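Local coordinates for histidine--tRNA ligase (Staphylococcus aureus, PDB 1QE0), which attaches histidine to tRNA(His) in an ATP-dependent reaction, working as a homodimeric class II aminoacyl-tRNA synthetase, at residues A[149-154]-A[281-286]; A[274-279]-A[313-318]. All coordinates share one frame; numbering follows the deposited sequence.

Contact 1: A[149-154]-A[281-286]; sequences HIYQSF and TTLCGG
L283 of strand 280-290 meets the ring of Y151, which reaches across from the last turns of helix 137-153. The ring and the leucine run alongside each other, pointing opposite ways. CG of L283 lies 3.6 Å from CE1 of Y151, and CB of L283 is 3.8 Å from CZ of Y151. The branch end joins in as well, with CD2 of L283 4.0 Å from CD1 of Y151. L283 thus lies obliquely over the CD1-CE1 rim. Its carbonyl O is 3.1 Å from OH of Y151.

C284 meets the phenol further round, at CE2 and OH, on the same side of the ring plane as L283. Its CB is 3.3 Å from OH of Y151 and 3.7 Å from CE2 of Y151. SG is not the touching atom: with chi1 at 169°, it lies opposite the backbone N across the CA-CB bond and is turned beyond the ring. Both residues can reach the same phenol because a classic beta bulge opposite L269 lets two consecutive residues point at the helix. At G285 the strand bonds to A307 on its other neighbour, and at G286 it returns to F267.

The contact is buried, and much of it is apolar. Y151 also touches L269, L308 and L313, so two further strands and helix 310-319 complete its surroundings. At the start of the helical segment, H149 stacks on H354 of the second subunit. A helix laid on the antiparallel sheet, here through one tyrosine at a bulged strand, is the layered architecture of the class II synthetase catalytic domain.

Contact 2: A[274-279]-A[313-318]; sequences PNYDGA and LLLALE
Y276 and L315 meet where a beta hairpin loop comes up against helix 310-319. The loop joins the antiparallel strands 265-272 and 280-290. On its way into the turn, N275 has its backbone N hydrogen-bonded to OD1 of N273, and its side chain touches E319 near the end of the helix.

Y276 carries the contact. Its CA-CB bond does not aim straight at the helix, but the long ring does reach it. With chi1 at -85°, CG sits beside the backbone N, and this turn sends the ring, with OH at its end, to the helix. L315 reaches back from the helix and puts its CD1 at the ring edge, close to the ring plane, 3.6 Å from CE1 of Y276. The same methyl is 3.7 Å from OH of Y276. M271 touches both Y276 and A316, so the strand before the loop shares this packing.

Y276 also opens a type II beta turn that runs through D277 and G278 to A279. The turn is closed by the backbone N of A279, 2.7 Å from O of Y276. G278 has phi +92°, a backbone angle that suits glycine. On the helix, the phenol end meets backbone as well as side chain: OH of Y276 lies 3.5 Å from CA of A316 and 4.1 Å from its CB.

In the fold
Contacts 1 and 2 have centres about 12 Å apart, and their segments alternate along the chain: 149-154, 274-279, 281-286, 313-318. The hairpin loop of contact 2 leads directly into the strand of contact 1. OG1 of T281 lies 3.4 Å from CG of Y276 at that junction. Helix 310-319 is shared too. It packs on the end of helix 137-153, with CD1 of L313 3.7 Å from CD1 of Y151. Strand 302-309 and this helix form a strand-helix unit consistent with motif 3 of class II synthetases. Contact 1 joins helix 137-153 to the sheet, and contact 2 joins helix 310-319 to the loop between two of its strands.

Contact 1: A[149-154]-A[281-286]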
ATOM      1  N   HIS A 149      14.526  -8.890   8.714  1.00 10.71           N
ATOM      2  CA  HIS A 149      14.914  -8.278   7.469  1.00  5.75           C
ATOM      3  C   HIS A 149      14.146  -6.967   7.259  1.00  9.55           C
ATOM      4  O   HIS A 149      14.747  -5.935   6.956  1.00 15.35           O
ATOM      5  CB  HIS A 149      14.669  -9.259   6.329  1.00  2.00           C
ATOM      6  CG  HIS A 149      15.322  -8.907   5.036  1.00  3.45           C
ATOM      7  ND1 HIS A 149      15.168  -9.609   3.878  1.00  2.75           N
ATOM      8  CD2 HIS A 149      16.142  -7.864   4.708  1.00  4.60           C
ATOM      9  CE1 HIS A 149      15.833  -9.052   2.897  1.00  2.51           C
ATOM     10  NE2 HIS A 149      16.433  -7.984   3.373  1.00  2.55           N
ATOM     11  N   ILE A 150      12.831  -6.986   7.440  1.00  8.96           N
ATOM     12  CA  ILE A 150      12.027  -5.774   7.222  1.00  8.92           C
ATOM     13  C   ILE A 150      12.644  -4.558   7.895  1.00 10.11           C
ATOM     14  O   ILE A 150      13.062  -3.607   7.218  1.00 11.18           O
ATOM     15  CB  ILE A 150      10.564  -5.958   7.706  1.00  4.60           C
ATOM     16  CG1 ILE A 150       9.815  -6.830   6.704  1.00  5.04           C
ATOM     17  CG2 ILE A 150       9.868  -4.613   7.891  1.00  2.00           C
ATOM     18  CD1 ILE A 150       8.549  -7.439   7.257  1.00  5.87           C
ATOM     19  N   TYR A 151      12.753  -4.630   9.222  1.00  9.17           N
ATOM     20  CA  TYR A 151      13.290  -3.551  10.027  1.00  6.69           C
ATOM     21  C   TYR A 151      14.740  -3.236   9.741  1.00 11.24           C
ATOM     22  O   TYR A 151      15.128  -2.067   9.711  1.00 15.84           O
ATOM     23  CB  TYR A 151      13.091  -3.847  11.488  1.00  4.29           C
ATOM     24  CG  TYR A 151      11.662  -3.814  11.856  1.00  2.00           C
ATOM     25  CD1 TYR A 151      11.037  -2.620  12.130  1.00  5.19           C
ATOM     26  CD2 TYR A 151      10.934  -4.958  11.941  1.00  2.00           C
ATOM     27  CE1 TYR A 151       9.707  -2.568  12.488  1.00  2.09           C
ATOM     28  CE2 TYR A 151       9.597  -4.930  12.301  1.00  5.59           C
ATOM     29  CZ  TYR A 151       8.991  -3.729  12.577  1.00  2.06           C
ATOM     30  OH  TYR A 151       7.672  -3.700  12.967  1.00  4.77           O
ATOM     31  N   GLN A 152      15.559  -4.249   9.510  1.00 12.03           N
ATOM     32  CA  GLN A 152      16.948  -3.950   9.209  1.00 12.66           C
ATOM     33  C   GLN A 152      17.079  -3.304   7.845  1.00 11.02           C
ATOM     34  O   GLN A 152      17.998  -2.548   7.610  1.00 15.10           O
ATOM     35  CB  GLN A 152      17.810  -5.202   9.257  1.00 19.75           C
ATOM     36  CG  GLN A 152      17.906  -5.862  10.636  1.00 26.71           C
ATOM     37  CD  GLN A 152      18.998  -6.910  10.682  1.00 28.38           C
ATOM     38  OE1 GLN A 152      19.080  -7.774   9.801  1.00 37.00           O
ATOM     39  NE2 GLN A 152      19.858  -6.833  11.691  1.00 29.21           N
ATOM     40  N   SER A 153      16.130  -3.532   6.954  1.00  9.92           N
ATOM     41  CA  SER A 153      16.259  -2.954   5.635  1.00 10.63           C
ATOM     42  C   SER A 153      16.142  -1.434   5.689  1.00 12.36           C
ATOM     43  O   SER A 153      16.565  -0.727   4.773  1.00 15.69           O
ATOM     44  CB  SER A 153      15.251  -3.583   4.644  1.00  6.02           C
ATOM     45  OG  SER A 153      13.886  -3.290   4.919  1.00  6.38           O
ATOM     46  N   PHE A 154      15.560  -0.932   6.767  1.00 10.70           N
ATOM     47  CA  PHE A 154      15.377   0.497   6.888  1.00 11.39           C
ATOM     48  C   PHE A 154      16.503   1.153   7.647  1.00 11.65           C
ATOM     49  O   PHE A 154      16.510   2.366   7.804  1.00 20.12           O
ATOM     50  CB  PHE A 154      14.036   0.801   7.556  1.00  7.79           C
ATOM     51  CG  PHE A 154      12.855   0.536   6.675  1.00  7.52           C
ATOM     52  CD1 PHE A 154      12.586   1.376   5.586  1.00  8.11           C
ATOM     53  CD2 PHE A 154      12.022  -0.548   6.915  1.00  5.03           C
ATOM     54  CE1 PHE A 154      11.510   1.152   4.755  1.00  6.90           C
ATOM     55  CE2 PHE A 154      10.927  -0.792   6.090  1.00 10.70           C
ATOM     56  CZ  PHE A 154      10.668   0.061   5.002  1.00 13.49           C
ATOM     57  N   THR A 281      10.199  -0.487  23.246  1.00 34.79           N
ATOM     58  CA  THR A 281       8.973  -0.579  22.456  1.00 31.49           C
ATOM     59  C   THR A 281       8.986  -1.843  21.633  1.00 27.44           C
ATOM     60  O   THR A 281      10.036  -2.324  21.191  1.00 25.48           O
ATOM     61  CB  THR A 281       8.756   0.653  21.488  1.00 29.37           C
ATOM     62  OG1 THR A 281       8.527   1.831  22.254  1.00 35.02           O
ATOM     63  CG2 THR A 281       7.525   0.462  20.604  1.00 26.66           C
ATOM     64  N   THR A 282       7.797  -2.390  21.463  1.00 21.55           N
ATOM     65  CA  THR A 282       7.615  -3.573  20.670  1.00 19.72           C
ATOM     66  C   THR A 282       7.297  -3.025  19.301  1.00 18.94           C
ATOM     67  O   THR A 282       6.348  -2.264  19.131  1.00 16.87           O
ATOM     68  CB  THR A 282       6.416  -4.331  21.138  1.00 18.44           C
ATOM     69  OG1 THR A 282       6.457  -4.408  22.562  1.00 26.00           O
ATOM     70  CG2 THR A 282       6.409  -5.708  20.549  1.00 16.63           C
ATOM     71  N   LEU A 283       8.141  -3.350  18.341  1.00 18.10           N
ATOM     72  CA  LEU A 283       7.940  -2.897  16.986  1.00 17.89           C
ATOM     73  C   LEU A 283       6.935  -3.814  16.230  1.00 18.82           C
ATOM     74  O   LEU A 283       6.001  -3.340  15.560  1.00 16.02           O
ATOM     75  CB  LEU A 283       9.307  -2.894  16.298  1.00 16.24           C
ATOM     76  CG  LEU A 283       9.971  -1.563  15.984  1.00 13.09           C
ATOM     77  CD1 LEU A 283       9.568  -0.536  16.982  1.00 15.57           C
ATOM     78  CD2 LEU A 283      11.457  -1.743  15.962  1.00 14.45           C
ATOM     79  N   CYS A 284       7.116  -5.125  16.408  1.00 18.43           N
ATOM     80  CA  CYS A 284       6.322  -6.150  15.748  1.00 15.04           C
ATOM     81  C   CYS A 284       6.102  -7.360  16.639  1.00 15.21           C
ATOM     82  O   CYS A 284       6.845  -7.581  17.585  1.00 20.74           O
ATOM     83  CB  CYS A 284       7.074  -6.595  14.509  1.00 17.59           C
ATOM     84  SG  CYS A 284       6.398  -8.032  13.754  1.00 24.89           S
ATOM     85  N   GLY A 285       5.120  -8.181  16.296  1.00 18.49           N
ATOM     86  CA  GLY A 285       4.822  -9.382  17.075  1.00 17.68           C
ATOM     87  C   GLY A 285       3.984 -10.423  16.326  1.00 16.18           C
ATOM     88  O   GLY A 285       3.262 -10.089  15.376  1.00 14.72           O
ATOM     89  N   GLY A 286       4.062 -11.684  16.754  1.00 14.62           N
ATOM     90  CA  GLY A 286       3.309 -12.736  16.095  1.00 11.13           C
ATOM     91  C   GLY A 286       3.663 -14.133  16.562  1.00  9.41           C
ATOM     92  O   GLY A 286       4.264 -14.294  17.612  1.00  4.49           O
TER

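Contact 2: A[274-279]-A[313-318]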
ATOM      1  N   PRO A 274      15.803   4.872  24.407  1.00 47.09           N
ATOM      2  CA  PRO A 274      15.669   5.758  25.573  1.00 47.47           C
ATOM      3  C   PRO A 274      14.615   6.867  25.494  1.00 46.49           C
ATOM      4  O   PRO A 274      14.083   7.288  26.530  1.00 46.94           O
ATOM      5  CB  PRO A 274      17.088   6.325  25.740  1.00 47.71           C
ATOM      6  CG  PRO A 274      17.626   6.302  24.348  1.00 46.75           C
ATOM      7  CD  PRO A 274      17.189   4.923  23.910  1.00 48.85           C
ATOM      8  N   ASN A 275      14.297   7.327  24.286  1.00 43.91           N
ATOM      9  CA  ASN A 275      13.291   8.365  24.141  1.00 42.19           C
ATOM     10  C   ASN A 275      11.898   7.756  24.070  1.00 42.49           C
ATOM     11  O   ASN A 275      10.971   8.366  23.539  1.00 45.27           O
ATOM     12  CB  ASN A 275      13.578   9.202  22.908  1.00 44.33           C
ATOM     13  CG  ASN A 275      14.994   9.733  22.894  1.00 53.60           C
ATOM     14  OD1 ASN A 275      15.569  10.046  23.950  1.00 56.32           O
ATOM     15  ND2 ASN A 275      15.580   9.832  21.700  1.00 56.09           N
ATOM     16  N   TYR A 276      11.750   6.574  24.663  1.00 43.34           N
ATOM     17  CA  TYR A 276      10.498   5.833  24.681  1.00 44.92           C
ATOM     18  C   TYR A 276       9.879   5.731  26.068  1.00 46.65           C
ATOM     19  O   TYR A 276      10.589   5.821  27.069  1.00 48.58           O
ATOM     20  CB  TYR A 276      10.737   4.433  24.135  1.00 41.58           C
ATOM     21  CG  TYR A 276      10.648   4.405  22.653  1.00 45.64           C
ATOM     22  CD1 TYR A 276       9.675   5.155  22.006  1.00 48.25           C
ATOM     23  CD2 TYR A 276      11.503   3.618  21.891  1.00 49.18           C
ATOM     24  CE1 TYR A 276       9.536   5.124  20.632  1.00 52.55           C
ATOM     25  CE2 TYR A 276      11.374   3.575  20.497  1.00 56.10           C
ATOM     26  CZ  TYR A 276      10.379   4.338  19.877  1.00 55.16           C
ATOM     27  OH  TYR A 276      10.198   4.325  18.511  1.00 60.36           O
ATOM     28  N   ASP A 277       8.556   5.570  26.133  1.00 47.31           N
ATOM     29  CA  ASP A 277       7.879   5.435  27.420  1.00 51.59           C
ATOM     30  C   ASP A 277       8.401   4.128  28.009  1.00 52.64           C
ATOM     31  O   ASP A 277       7.979   3.039  27.618  1.00 54.14           O
ATOM     32  CB  ASP A 277       6.353   5.373  27.245  1.00 56.23           C
ATOM     33  CG  ASP A 277       5.585   5.422  28.583  1.00 62.25           C
ATOM     34  OD1 ASP A 277       6.215   5.373  29.682  1.00 58.40           O
ATOM     35  OD2 ASP A 277       4.330   5.521  28.511  1.00 63.41           O
ATOM     36  N   GLY A 278       9.379   4.245  28.898  1.00 51.76           N
ATOM     37  CA  GLY A 278       9.961   3.062  29.500  1.00 48.03           C
ATOM     38  C   GLY A 278      11.158   2.591  28.705  1.00 43.64           C
ATOM     39  O   GLY A 278      11.654   1.501  28.917  1.00 45.05           O
ATOM     40  N   ALA A 279      11.605   3.413  27.771  1.00 42.58           N
ATOM     41  CA  ALA A 279      12.767   3.112  26.939  1.00 43.91           C
ATOM     42  C   ALA A 279      12.635   1.970  25.924  1.00 44.85           C
ATOM     43  O   ALA A 279      13.435   1.889  24.982  1.00 47.66           O
ATOM     44  CB  ALA A 279      14.007   2.888  27.808  1.00 36.54           C
ATOM     45  N   LEU A 313       6.783   2.026  12.960  1.00 11.83           N
ATOM     46  CA  LEU A 313       8.020   1.881  12.193  1.00  9.98           C
ATOM     47  C   LEU A 313       8.553   3.267  11.877  1.00 13.24           C
ATOM     48  O   LEU A 313       9.731   3.566  12.118  1.00 11.07           O
ATOM     49  CB  LEU A 313       7.757   1.096  10.917  1.00  4.53           C
ATOM     50  CG  LEU A 313       8.841   1.038   9.858  1.00  2.91           C
ATOM     51  CD1 LEU A 313      10.144   0.599  10.451  1.00  2.00           C
ATOM     52  CD2 LEU A 313       8.421   0.090   8.758  1.00  2.00           C
ATOM     53  N   LEU A 314       7.645   4.129  11.412  1.00 16.72           N
ATOM     54  CA  LEU A 314       7.956   5.520  11.091  1.00 15.39           C
ATOM     55  C   LEU A 314       8.601   6.209  12.311  1.00 17.58           C
ATOM     56  O   LEU A 314       9.691   6.772  12.217  1.00 19.66           O
ATOM     57  CB  LEU A 314       6.677   6.256  10.683  1.00  9.39           C
ATOM     58  CG  LEU A 314       6.531   6.726   9.223  1.00 12.92           C
ATOM     59  CD1 LEU A 314       7.845   6.664   8.500  1.00  6.80           C
ATOM     60  CD2 LEU A 314       5.505   5.919   8.474  1.00 11.14           C
ATOM     61  N   LEU A 315       7.970   6.079  13.472  1.00 17.62           N
ATOM     62  CA  LEU A 315       8.465   6.694  14.708  1.00 19.27           C
ATOM     63  C   LEU A 315       9.821   6.131  15.147  1.00 20.92           C
ATOM     64  O   LEU A 315      10.637   6.847  15.730  1.00 20.40           O
ATOM     65  CB  LEU A 315       7.439   6.484  15.817  1.00 21.93           C
ATOM     66  CG  LEU A 315       7.313   7.489  16.956  1.00 24.31           C
ATOM     67  CD1 LEU A 315       7.419   6.717  18.254  1.00 23.72           C
ATOM     68  CD2 LEU A 315       8.362   8.601  16.869  1.00 27.01           C
ATOM     69  N   ALA A 316      10.050   4.847  14.869  1.00 22.72           N
ATOM     70  CA  ALA A 316      11.299   4.175  15.212  1.00 17.12           C
ATOM     71  C   ALA A 316      12.398   4.841  14.436  1.00 18.55           C
ATOM     72  O   ALA A 316      13.457   5.133  14.996  1.00 19.99           O
ATOM     73  CB  ALA A 316      11.233   2.711  14.834  1.00 14.31           C
ATOM     74  N   LEU A 317      12.156   5.071  13.142  1.00 18.50           N
ATOM     75  CA  LEU A 317      13.165   5.716  12.304  1.00 16.60           C
ATOM     76  C   LEU A 317      13.479   7.095  12.879  1.00 17.94           C
ATOM     77  O   LEU A 317      14.634   7.515  12.928  1.00 15.54           O
ATOM     78  CB  LEU A 317      12.696   5.850  10.848  1.00 14.63           C
ATOM     79  CG  LEU A 317      12.831   4.752   9.776  1.00 14.68           C
ATOM     80  CD1 LEU A 317      14.027   3.858  10.035  1.00 11.39           C
ATOM     81  CD2 LEU A 317      11.593   3.930   9.708  1.00 16.70           C
ATOM     82  N   GLU A 318      12.435   7.781  13.331  1.00 20.41           N
ATOM     83  CA  GLU A 318      12.547   9.107  13.913  1.00 21.44           C
ATOM     84  C   GLU A 318      13.489   9.053  15.119  1.00 25.87           C
ATOM     85  O   GLU A 318      14.569   9.680  15.099  1.00 28.29           O
ATOM     86  CB  GLU A 318      11.175   9.570  14.383  1.00 22.46           C
ATOM     87  CG  GLU A 318      10.719  10.921  13.893  1.00 29.94           C
ATOM     88  CD  GLU A 318       9.432  11.344  14.594  1.00 41.63           C
ATOM     89  OE1 GLU A 318       9.514  11.851  15.744  1.00 48.42           O
ATOM     90  OE2 GLU A 318       8.333  11.137  14.022  1.00 43.56           O
TER